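Local coordinates for 336aa long hypothetical dTDP-glucose 4,6-dehydratase (Pyrococcus horikoshii, PDB 2HUN), which binds NAD in a Rossmann-type domain and is probably a dTDP-glucose 4,6-dehydratase, converting the sugar nucleotide to its 4-keto-6-deoxy form, at residues I104-Y107 with T108-S112; D159-V162 with L163-R167; E246-T249 with N250-V254. One frame throughout, in Å; residues are numbered along the deposited sequence.

Interaction 1 of 3, residues I104-Y107 with T108-S112; sequences IGTY and TLLES
Glu111 lays its CG over one face of the Tyr107 ring, one helical turn further along helix 96-116. This CH-pi contact places CG 4.0 Å from the ring centroid of Tyr107 and 22° off the ring normal, offset toward the hydroxyl end, where CZ is the nearest ring atom. The bend in the glutamate at chi2 (-63°) folds its chain over the ring, and the carboxylate ends up only 19° from the ring plane. Neither oxygen of that carboxylate depends on the tyrosine: OE1 accepts from Trp165 NE1 of helix 150-168 and OE2 forms a salt bridge with Arg114.

The other flanks of this turn are its buried side, enclosed by helices 66-74 and 150-168 and strands 78-81 and 121-127. Thr106 and Leu110 run side by side, pointing the same way, with CG2 of Thr106 4.1 Å from CD1 of Leu110, and both pack against Val162. Thr106 OG1 bonds back to Asn102 O and also to His81 NE2, while Ser112 OG donates to Leu109 O at 2.7 Å. Beside Tyr66, Thr108 turns OG1 back to Ile104 O (2.8 Å), coming from above the carbonyl plane, and Thr108 N reaches the same oxygen of Ile104 at 2.9 Å.

Ile104 and Tyr107 are less enclosed and remain partly exposed, although the second subunit approaches this side: Ile104 meets Ile104 of that subunit and Tyr107 packs on its Leu99.

Gly105 lies near the NAD-binding residues Asp62 and Val63. Ile104 O thus takes two donors from within the turn, whereas the Glu111 carboxylate is held partly from helix 150-168, and the surfaces offered to the neighbouring subunit are largely hydrocarbon and aromatic.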
ATOM      1  N   ILE A 104      -8.865   5.063  -3.902  1.00 22.61           N
ATOM      2  CA  ILE A 104      -9.665   6.248  -3.589  1.00 23.79           C
ATOM      3  C   ILE A 104     -10.915   5.862  -2.802  1.00 23.59           C
ATOM      4  O   ILE A 104     -11.293   6.533  -1.848  1.00 26.14           O
ATOM      5  CB  ILE A 104     -10.092   7.010  -4.871  1.00 24.81           C
ATOM      6  CG1 ILE A 104      -8.861   7.390  -5.692  1.00 26.50           C
ATOM      7  CG2 ILE A 104     -10.871   8.272  -4.496  1.00 25.90           C
ATOM      8  CD1 ILE A 104      -7.851   8.224  -4.947  1.00 29.88           C
ATOM      9  N   GLY A 105     -11.549   4.768  -3.199  1.00 23.91           N
ATOM     10  CA  GLY A 105     -12.742   4.324  -2.509  1.00 24.19           C
ATOM     11  C   GLY A 105     -12.493   4.029  -1.041  1.00 25.61           C
ATOM     12  O   GLY A 105     -13.289   4.415  -0.182  1.00 24.72           O
ATOM     13  N   THR A 106     -11.393   3.343  -0.740  1.00 22.60           N
ATOM     14  CA  THR A 106     -11.101   3.021   0.648  1.00 23.61           C
ATOM     15  C   THR A 106     -10.740   4.291   1.420  1.00 23.59           C
ATOM     16  O   THR A 106     -11.148   4.467   2.566  1.00 25.09           O
ATOM     17  CB  THR A 106      -9.973   1.987   0.745  1.00 21.89           C
ATOM     18  OG1 THR A 106     -10.379   0.792   0.063  1.00 20.59           O
ATOM     19  CG2 THR A 106      -9.672   1.657   2.204  1.00 19.90           C
ATOM     20  N   TYR A 107      -9.982   5.169   0.776  1.00 25.68           N
ATOM     21  CA  TYR A 107      -9.588   6.452   1.359  1.00 27.87           C
ATOM     22  C   TYR A 107     -10.838   7.236   1.768  1.00 28.32           C
ATOM     23  O   TYR A 107     -10.928   7.751   2.883  1.00 29.28           O
ATOM     24  CB  TYR A 107      -8.803   7.269   0.328  1.00 27.23           C
ATOM     25  CG  TYR A 107      -8.641   8.741   0.669  1.00 27.91           C
ATOM     26  CD1 TYR A 107      -7.696   9.167   1.607  1.00 27.56           C
ATOM     27  CD2 TYR A 107      -9.436   9.708   0.051  1.00 28.08           C
ATOM     28  CE1 TYR A 107      -7.545  10.522   1.919  1.00 27.58           C
ATOM     29  CE2 TYR A 107      -9.297  11.066   0.356  1.00 28.39           C
ATOM     30  CZ  TYR A 107      -8.349  11.465   1.288  1.00 29.21           C
ATOM     31  OH  TYR A 107      -8.194  12.804   1.583  1.00 30.42           O
ATOM     32  N   THR A 108     -11.794   7.323   0.847  1.00 28.22           N
ATOM     33  CA  THR A 108     -13.038   8.051   1.083  1.00 27.09           C
ATOM     34  C   THR A 108     -13.818   7.478   2.264  1.00 27.55           C
ATOM     35  O   THR A 108     -14.374   8.220   3.072  1.00 27.30           O
ATOM     36  CB  THR A 108     -13.940   8.024  -0.168  1.00 26.80           C
ATOM     37  OG1 THR A 108     -13.190   8.466  -1.307  1.00 25.27           O
ATOM     38  CG2 THR A 108     -15.141   8.949   0.023  1.00 28.16           C
ATOM     39  N   LEU A 109     -13.859   6.154   2.355  1.00 27.78           N
ATOM     40  CA  LEU A 109     -14.554   5.493   3.444  1.00 28.48           C
ATOM     41  C   LEU A 109     -13.847   5.826   4.759  1.00 26.93           C
ATOM     42  O   LEU A 109     -14.498   6.126   5.761  1.00 27.77           O
ATOM     43  CB  LEU A 109     -14.561   3.978   3.220  1.00 30.83           C
ATOM     44  CG  LEU A 109     -15.595   3.182   4.014  1.00 33.16           C
ATOM     45  CD1 LEU A 109     -16.990   3.576   3.542  1.00 33.74           C
ATOM     46  CD2 LEU A 109     -15.369   1.688   3.816  1.00 35.30           C
ATOM     47  N   LEU A 110     -12.516   5.773   4.750  1.00 25.73           N
ATOM     48  CA  LEU A 110     -11.732   6.077   5.948  1.00 24.66           C
ATOM     49  C   LEU A 110     -11.970   7.524   6.380  1.00 24.49           C
ATOM     50  O   LEU A 110     -12.132   7.811   7.564  1.00 24.75           O
ATOM     51  CB  LEU A 110     -10.235   5.834   5.686  1.00 21.88           C
ATOM     52  CG  LEU A 110      -9.812   4.358   5.612  1.00 23.19           C
ATOM     53  CD1 LEU A 110      -8.376   4.225   5.113  1.00 20.20           C
ATOM     54  CD2 LEU A 110      -9.970   3.727   6.990  1.00 20.80           C
ATOM     55  N   GLU A 111     -11.994   8.438   5.420  1.00 23.94           N
ATOM     56  CA  GLU A 111     -12.224   9.838   5.746  1.00 24.74           C
ATOM     57  C   GLU A 111     -13.607  10.041   6.345  1.00 24.64           C
ATOM     58  O   GLU A 111     -13.753  10.741   7.346  1.00 26.67           O
ATOM     59  CB  GLU A 111     -12.055  10.716   4.504  1.00 24.71           C
ATOM     60  CG  GLU A 111     -10.602  11.083   4.195  1.00 25.78           C
ATOM     61  CD  GLU A 111      -9.960  11.918   5.298  1.00 25.83           C
ATOM     62  OE1 GLU A 111      -9.434  11.343   6.275  1.00 24.32           O
ATOM     63  OE2 GLU A 111      -9.994  13.158   5.192  1.00 25.66           O
ATOM     64  N   SER A 112     -14.624   9.423   5.751  1.00 24.57           N
ATOM     65  CA  SER A 112     -15.979   9.568   6.266  1.00 25.50           C
ATOM     66  C   SER A 112     -16.046   9.015   7.684  1.00 25.81           C
ATOM     67  O   SER A 112     -16.722   9.573   8.549  1.00 25.03           O
ATOM     68  CB  SER A 112     -16.982   8.834   5.366  1.00 27.43           C
ATOM     69  OG  SER A 112     -16.856   7.429   5.486  1.00 31.79           O
TER

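Interaction 2 of 3, residues D159-V162 with L163-R167; sequences DMLV and LGWTR
Leu161 and Trp165 lie side by side and point the same way from helix 150-168, the leucine CD2 resting 3.9 Å from CZ3 at the six-membered end of the indole. Chi1 of the tryptophan, -100°, departs from a staggered value and swings the ring back along the helix, so that CE3 comes 3.3 Å from Leu161 O. Leu161 O also accepts from Trp165 N in a nearly straight bond (2.8 Å, 175°), while NE1 at the other end of the indole is engaged by Glu111.

Met160 and Leu163 are likewise aligned, on another side of the helix. Bends at chi2 and chi3 curl the methionine so that its CE lies 3.7 Å from CD1 of Leu163, and both side chains meet Leu145 of the second subunit.

This helix also carries Tyr151 and Lys155, NAD ligands in the YxxxK pattern of the short-chain dehydrogenase/reductase family; one turn on from that lysine, Asp159 forms a salt bridge with Arg177.

Val162 and Thr166 are set at a slant to each other, the valine turned to Ile175 of strand 172-182 and Phe122 of strand 121-127. Thr166 OG1 bonds to Val162 O at 2.7 Å while Thr166 N reaches it at 3.0 Å, from opposite faces of the carbonyl plane.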
ATOM      1  N   ASP A 159      -4.824  -1.305   1.938  1.00 17.54           N
ATOM      2  CA  ASP A 159      -4.527  -1.863   3.263  1.00 18.01           C
ATOM      3  C   ASP A 159      -3.665  -0.871   4.058  1.00 17.74           C
ATOM      4  O   ASP A 159      -3.917  -0.612   5.237  1.00 19.95           O
ATOM      5  CB  ASP A 159      -3.758  -3.189   3.151  1.00 18.80           C
ATOM      6  CG  ASP A 159      -4.626  -4.342   2.688  1.00 20.14           C
ATOM      7  OD1 ASP A 159      -5.805  -4.107   2.365  1.00 23.33           O
ATOM      8  OD2 ASP A 159      -4.125  -5.491   2.648  1.00 22.02           O
ATOM      9  N   MET A 160      -2.641  -0.326   3.411  1.00 18.48           N
ATOM     10  CA  MET A 160      -1.739   0.611   4.069  1.00 19.00           C
ATOM     11  C   MET A 160      -2.467   1.846   4.607  1.00 22.10           C
ATOM     12  O   MET A 160      -2.171   2.311   5.719  1.00 21.65           O
ATOM     13  CB  MET A 160      -0.606   1.036   3.113  1.00 18.91           C
ATOM     14  CG  MET A 160       0.321  -0.101   2.685  1.00 20.72           C
ATOM     15  SD  MET A 160       0.972  -1.075   4.078  1.00 23.16           S
ATOM     16  CE  MET A 160      -0.181  -2.389   4.174  1.00 22.13           C
ATOM     17  N   LEU A 161      -3.412   2.380   3.831  1.00 22.08           N
ATOM     18  CA  LEU A 161      -4.159   3.556   4.276  1.00 23.51           C
ATOM     19  C   LEU A 161      -4.956   3.204   5.524  1.00 23.83           C
ATOM     20  O   LEU A 161      -4.993   3.971   6.483  1.00 23.45           O
ATOM     21  CB  LEU A 161      -5.112   4.058   3.184  1.00 21.10           C
ATOM     22  CG  LEU A 161      -4.477   4.480   1.856  1.00 20.82           C
ATOM     23  CD1 LEU A 161      -5.557   5.018   0.922  1.00 23.39           C
ATOM     24  CD2 LEU A 161      -3.415   5.531   2.102  1.00 21.08           C
ATOM     25  N   VAL A 162      -5.586   2.034   5.520  1.00 24.19           N
ATOM     26  CA  VAL A 162      -6.363   1.615   6.678  1.00 24.41           C
ATOM     27  C   VAL A 162      -5.499   1.531   7.934  1.00 23.95           C
ATOM     28  O   VAL A 162      -5.910   1.981   8.999  1.00 23.80           O
ATOM     29  CB  VAL A 162      -7.047   0.253   6.440  1.00 24.46           C
ATOM     30  CG1 VAL A 162      -7.706  -0.231   7.719  1.00 24.50           C
ATOM     31  CG2 VAL A 162      -8.093   0.393   5.350  1.00 24.28           C
ATOM     32  N   LEU A 163      -4.307   0.957   7.814  1.00 24.31           N
ATOM     33  CA  LEU A 163      -3.411   0.837   8.960  1.00 23.32           C
ATOM     34  C   LEU A 163      -3.040   2.226   9.485  1.00 22.70           C
ATOM     35  O   LEU A 163      -3.068   2.475  10.688  1.00 22.37           O
ATOM     36  CB  LEU A 163      -2.147   0.071   8.562  1.00 21.23           C
ATOM     37  CG  LEU A 163      -2.325  -1.420   8.227  1.00 21.18           C
ATOM     38  CD1 LEU A 163      -1.008  -2.016   7.744  1.00 17.37           C
ATOM     39  CD2 LEU A 163      -2.819  -2.159   9.451  1.00 21.05           C
ATOM     40  N   GLY A 164      -2.719   3.130   8.566  1.00 22.03           N
ATOM     41  CA  GLY A 164      -2.333   4.480   8.939  1.00 23.91           C
ATOM     42  C   GLY A 164      -3.431   5.308   9.574  1.00 24.12           C
ATOM     43  O   GLY A 164      -3.221   5.929  10.618  1.00 23.71           O
ATOM     44  N   TRP A 165      -4.597   5.332   8.940  1.00 23.78           N
ATOM     45  CA  TRP A 165      -5.736   6.095   9.448  1.00 23.64           C
ATOM     46  C   TRP A 165      -6.191   5.577  10.812  1.00 23.62           C
ATOM     47  O   TRP A 165      -6.552   6.353  11.694  1.00 24.02           O
ATOM     48  CB  TRP A 165      -6.896   6.034   8.452  1.00 20.41           C
ATOM     49  CG  TRP A 165      -7.032   7.263   7.579  1.00 20.71           C
ATOM     50  CD1 TRP A 165      -8.059   8.161   7.594  1.00 21.02           C
ATOM     51  CD2 TRP A 165      -6.135   7.699   6.548  1.00 20.08           C
ATOM     52  NE1 TRP A 165      -7.864   9.126   6.637  1.00 21.17           N
ATOM     53  CE2 TRP A 165      -6.691   8.868   5.978  1.00 21.12           C
ATOM     54  CE3 TRP A 165      -4.917   7.216   6.048  1.00 19.43           C
ATOM     55  CZ2 TRP A 165      -6.073   9.562   4.931  1.00 19.03           C
ATOM     56  CZ3 TRP A 165      -4.301   7.906   5.006  1.00 18.89           C
ATOM     57  CH2 TRP A 165      -4.883   9.068   4.460  1.00 19.64           C
ATOM     58  N   THR A 166      -6.162   4.260  10.983  1.00 23.44           N
ATOM     59  CA  THR A 166      -6.572   3.643  12.234  1.00 22.84           C
ATOM     60  C   THR A 166      -5.757   4.173  13.418  1.00 24.69           C
ATOM     61  O   THR A 166      -6.314   4.485  14.472  1.00 22.64           O
ATOM     62  CB  THR A 166      -6.426   2.106  12.156  1.00 22.94           C
ATOM     63  OG1 THR A 166      -7.355   1.589  11.194  1.00 21.88           O
ATOM     64  CG2 THR A 166      -6.697   1.465  13.512  1.00 23.61           C
ATOM     65  N   ARG A 167      -4.443   4.269  13.239  1.00 25.09           N
ATOM     66  CA  ARG A 167      -3.553   4.757  14.289  1.00 27.41           C
ATOM     67  C   ARG A 167      -3.605   6.274  14.415  1.00 28.26           C
ATOM     68  O   ARG A 167      -3.554   6.816  15.516  1.00 28.64           O
ATOM     69  CB  ARG A 167      -2.118   4.293  14.011  1.00 28.11           C
ATOM     70  CG  ARG A 167      -1.929   2.795  14.238  1.00 33.24           C
ATOM     71  CD  ARG A 167      -0.688   2.235  13.549  1.00 35.59           C
ATOM     72  NE  ARG A 167      -0.543   0.810  13.833  1.00 37.33           N
ATOM     73  CZ  ARG A 167      -0.087   0.321  14.981  1.00 40.37           C
ATOM     74  NH1 ARG A 167       0.280   1.143  15.954  1.00 41.36           N
ATOM     75  NH2 ARG A 167      -0.010  -0.994  15.163  1.00 42.72           N
TER

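Interaction 3 of 3, residues E246-T249 with N250-V254; sequences EEKT and NLEVV
Glu252 OE1 receives two donors from Thr249, the backbone N at 2.9 Å and, more weakly, the hydroxyl OG1 at 3.4 Å. The amide meets the carboxylate on its anti side, 19° out of the plane, with an N-H...O angle of 157°. In return Glu252 N donates weakly to Thr249 OG1 at 3.3 Å. These reciprocal bonds make a capping box, with Thr249 as N-cap of helix 250-260. Chi1 of 61° tucks OG1 between the threonine's backbone N and carbonyl carbon, facing the first turn, and the glutamate is extended beyond CG so that its carboxylate spans back to the cap. Val253 N then donates to Thr249 O at 3.0 Å, beginning the regular helical pattern.

Lys248 crosses Glu252 at about a right angle. Its CB lies 3.6 Å from OE1 of Glu252 and also packs on CG2 of Val253, while its long chain turns at chi4 toward the other carboxylate oxygen. One water joins the charged ends, accepting from Lys248 NZ and donating to Glu252 OE2.

On the preceding strand 247-248, Glu247 is held by Arg280 and Ser282, and Lys248 pairs through its backbone with Arg215. Beneath the first turn, Val253 packs on Leu191, Ile192 and Phe300. Glu252 thus closes the capping box with one carboxylate oxygen and meets lysine through water with the other, and its negative charge near the helix N-terminus would probably be favoured by the helix dipole.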
ATOM      1  N   GLU A 246      -6.671 -25.808   2.348  1.00 29.43           N
ATOM      2  CA  GLU A 246      -7.119 -26.776   1.347  1.00 29.98           C
ATOM      3  C   GLU A 246      -6.498 -26.361   0.023  1.00 29.79           C
ATOM      4  O   GLU A 246      -7.192 -25.870  -0.874  1.00 27.49           O
ATOM      5  CB  GLU A 246      -8.652 -26.751   1.206  1.00 31.97           C
ATOM      6  CG  GLU A 246      -9.465 -27.131   2.448  1.00 33.36           C
ATOM      7  CD  GLU A 246      -9.334 -28.597   2.822  1.00 34.86           C
ATOM      8  OE1 GLU A 246      -8.787 -29.371   2.012  1.00 34.21           O
ATOM      9  OE2 GLU A 246      -9.789 -28.979   3.924  1.00 37.24           O
ATOM     10  N   GLU A 247      -5.186 -26.536  -0.089  1.00 29.42           N
ATOM     11  CA  GLU A 247      -4.483 -26.155  -1.307  1.00 31.31           C
ATOM     12  C   GLU A 247      -4.553 -27.276  -2.318  1.00 32.73           C
ATOM     13  O   GLU A 247      -4.101 -28.392  -2.061  1.00 32.64           O
ATOM     14  CB  GLU A 247      -3.037 -25.790  -0.978  1.00 32.01           C
ATOM     15  CG  GLU A 247      -2.970 -24.629  -0.001  1.00 35.72           C
ATOM     16  CD  GLU A 247      -1.562 -24.208   0.354  1.00 36.68           C
ATOM     17  OE1 GLU A 247      -0.603 -24.906  -0.034  1.00 39.71           O
ATOM     18  OE2 GLU A 247      -1.421 -23.173   1.033  1.00 36.26           O
ATOM     19  N   LYS A 248      -5.138 -26.971  -3.468  1.00 33.28           N
ATOM     20  CA  LYS A 248      -5.303 -27.960  -4.520  1.00 35.80           C
ATOM     21  C   LYS A 248      -5.061 -27.373  -5.901  1.00 37.08           C
ATOM     22  O   LYS A 248      -5.119 -26.159  -6.098  1.00 36.60           O
ATOM     23  CB  LYS A 248      -6.719 -28.536  -4.468  1.00 35.90           C
ATOM     24  CG  LYS A 248      -7.072 -29.198  -3.148  1.00 37.71           C
ATOM     25  CD  LYS A 248      -8.517 -29.635  -3.111  1.00 35.27           C
ATOM     26  CE  LYS A 248      -8.842 -30.317  -1.794  1.00 36.46           C
ATOM     27  NZ  LYS A 248      -8.026 -31.543  -1.581  1.00 37.69           N
ATOM     28  N   THR A 249      -4.783 -28.255  -6.855  1.00 38.33           N
ATOM     29  CA  THR A 249      -4.561 -27.848  -8.233  1.00 39.57           C
ATOM     30  C   THR A 249      -5.907 -27.957  -8.926  1.00 38.88           C
ATOM     31  O   THR A 249      -6.818 -28.605  -8.411  1.00 38.86           O
ATOM     32  CB  THR A 249      -3.571 -28.780  -8.925  1.00 40.78           C
ATOM     33  OG1 THR A 249      -4.100 -30.112  -8.942  1.00 42.54           O
ATOM     34  CG2 THR A 249      -2.262 -28.780  -8.177  1.00 41.44           C
ATOM     35  N   ASN A 250      -6.042 -27.325 -10.085  1.00 39.18           N
ATOM     36  CA  ASN A 250      -7.304 -27.380 -10.806  1.00 39.78           C
ATOM     37  C   ASN A 250      -7.733 -28.812 -11.110  1.00 39.72           C
ATOM     38  O   ASN A 250      -8.914 -29.148 -11.006  1.00 39.52           O
ATOM     39  CB  ASN A 250      -7.216 -26.563 -12.093  1.00 40.80           C
ATOM     40  CG  ASN A 250      -7.029 -25.081 -11.823  1.00 42.06           C
ATOM     41  OD1 ASN A 250      -7.190 -24.623 -10.692  1.00 43.38           O
ATOM     42  ND2 ASN A 250      -6.698 -24.323 -12.859  1.00 41.71           N
ATOM     43  N   LEU A 251      -6.781 -29.665 -11.476  1.00 39.74           N
ATOM     44  CA  LEU A 251      -7.119 -31.050 -11.769  1.00 40.53           C
ATOM     45  C   LEU A 251      -7.721 -31.699 -10.533  1.00 40.37           C
ATOM     46  O   LEU A 251      -8.700 -32.434 -10.628  1.00 40.62           O
ATOM     47  CB  LEU A 251      -5.885 -31.839 -12.218  1.00 41.69           C
ATOM     48  CG  LEU A 251      -6.132 -33.336 -12.452  1.00 42.72           C
ATOM     49  CD1 LEU A 251      -7.294 -33.533 -13.420  1.00 42.25           C
ATOM     50  CD2 LEU A 251      -4.869 -33.989 -12.990  1.00 42.85           C
ATOM     51  N   GLU A 252      -7.128 -31.426  -9.372  1.00 39.97           N
ATOM     52  CA  GLU A 252      -7.623 -31.982  -8.115  1.00 39.64           C
ATOM     53  C   GLU A 252      -9.045 -31.517  -7.848  1.00 37.90           C
ATOM     54  O   GLU A 252      -9.904 -32.306  -7.448  1.00 36.75           O
ATOM     55  CB  GLU A 252      -6.737 -31.549  -6.945  1.00 40.87           C
ATOM     56  CG  GLU A 252      -5.513 -32.416  -6.715  1.00 43.99           C
ATOM     57  CD  GLU A 252      -4.671 -31.915  -5.555  1.00 44.56           C
ATOM     58  OE1 GLU A 252      -4.179 -30.766  -5.634  1.00 41.88           O
ATOM     59  OE2 GLU A 252      -4.507 -32.667  -4.569  1.00 45.70           O
ATOM     60  N   VAL A 253      -9.280 -30.224  -8.058  1.00 37.37           N
ATOM     61  CA  VAL A 253     -10.598 -29.642  -7.845  1.00 35.40           C
ATOM     62  C   VAL A 253     -11.598 -30.313  -8.778  1.00 35.38           C
ATOM     63  O   VAL A 253     -12.653 -30.771  -8.341  1.00 34.68           O
ATOM     64  CB  VAL A 253     -10.578 -28.115  -8.104  1.00 34.95           C
ATOM     65  CG1 VAL A 253     -11.989 -27.546  -8.019  1.00 33.23           C
ATOM     66  CG2 VAL A 253      -9.675 -27.432  -7.077  1.00 35.79           C
ATOM     67  N   VAL A 254     -11.251 -30.385 -10.059  1.00 36.13           N
ATOM     68  CA  VAL A 254     -12.124 -31.008 -11.049  1.00 36.89           C
ATOM     69  C   VAL A 254     -12.436 -32.469 -10.726  1.00 36.19           C
ATOM     70  O   VAL A 254     -13.590 -32.882 -10.787  1.00 37.03           O
ATOM     71  CB  VAL A 254     -11.511 -30.905 -12.459  1.00 36.57           C
ATOM     72  CG1 VAL A 254     -12.287 -31.780 -13.434  1.00 38.10           C
ATOM     73  CG2 VAL A 254     -11.544 -29.454 -12.921  1.00 34.81           C
TER
HETATM   74  O   HOH W   1      -6.986 -33.804  -3.357  1.00 59.50           O

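Interactions 1 and 2 are buried and lie on two neighbouring helices, 96-116 and 150-168; the centres of the two interactions lie about 11 Å apart. They touch directly, tied by the glutamate of one and the indole of the other, with Tyr107 packed beside the same indole. Both also meet the second subunit, which places them at the dimer interface of the Rossmann-type domain. Each pairs apolar or aromatic packing with a threonine hydroxyl returned to a helical carbonyl. Interaction 3 sits about 35 Å or more from either, centre to centre, on the opposite side of the chain's centre. At the surface and untouched by the other subunit, it relies on polar capping and a bridging water at a strand-to-helix junction.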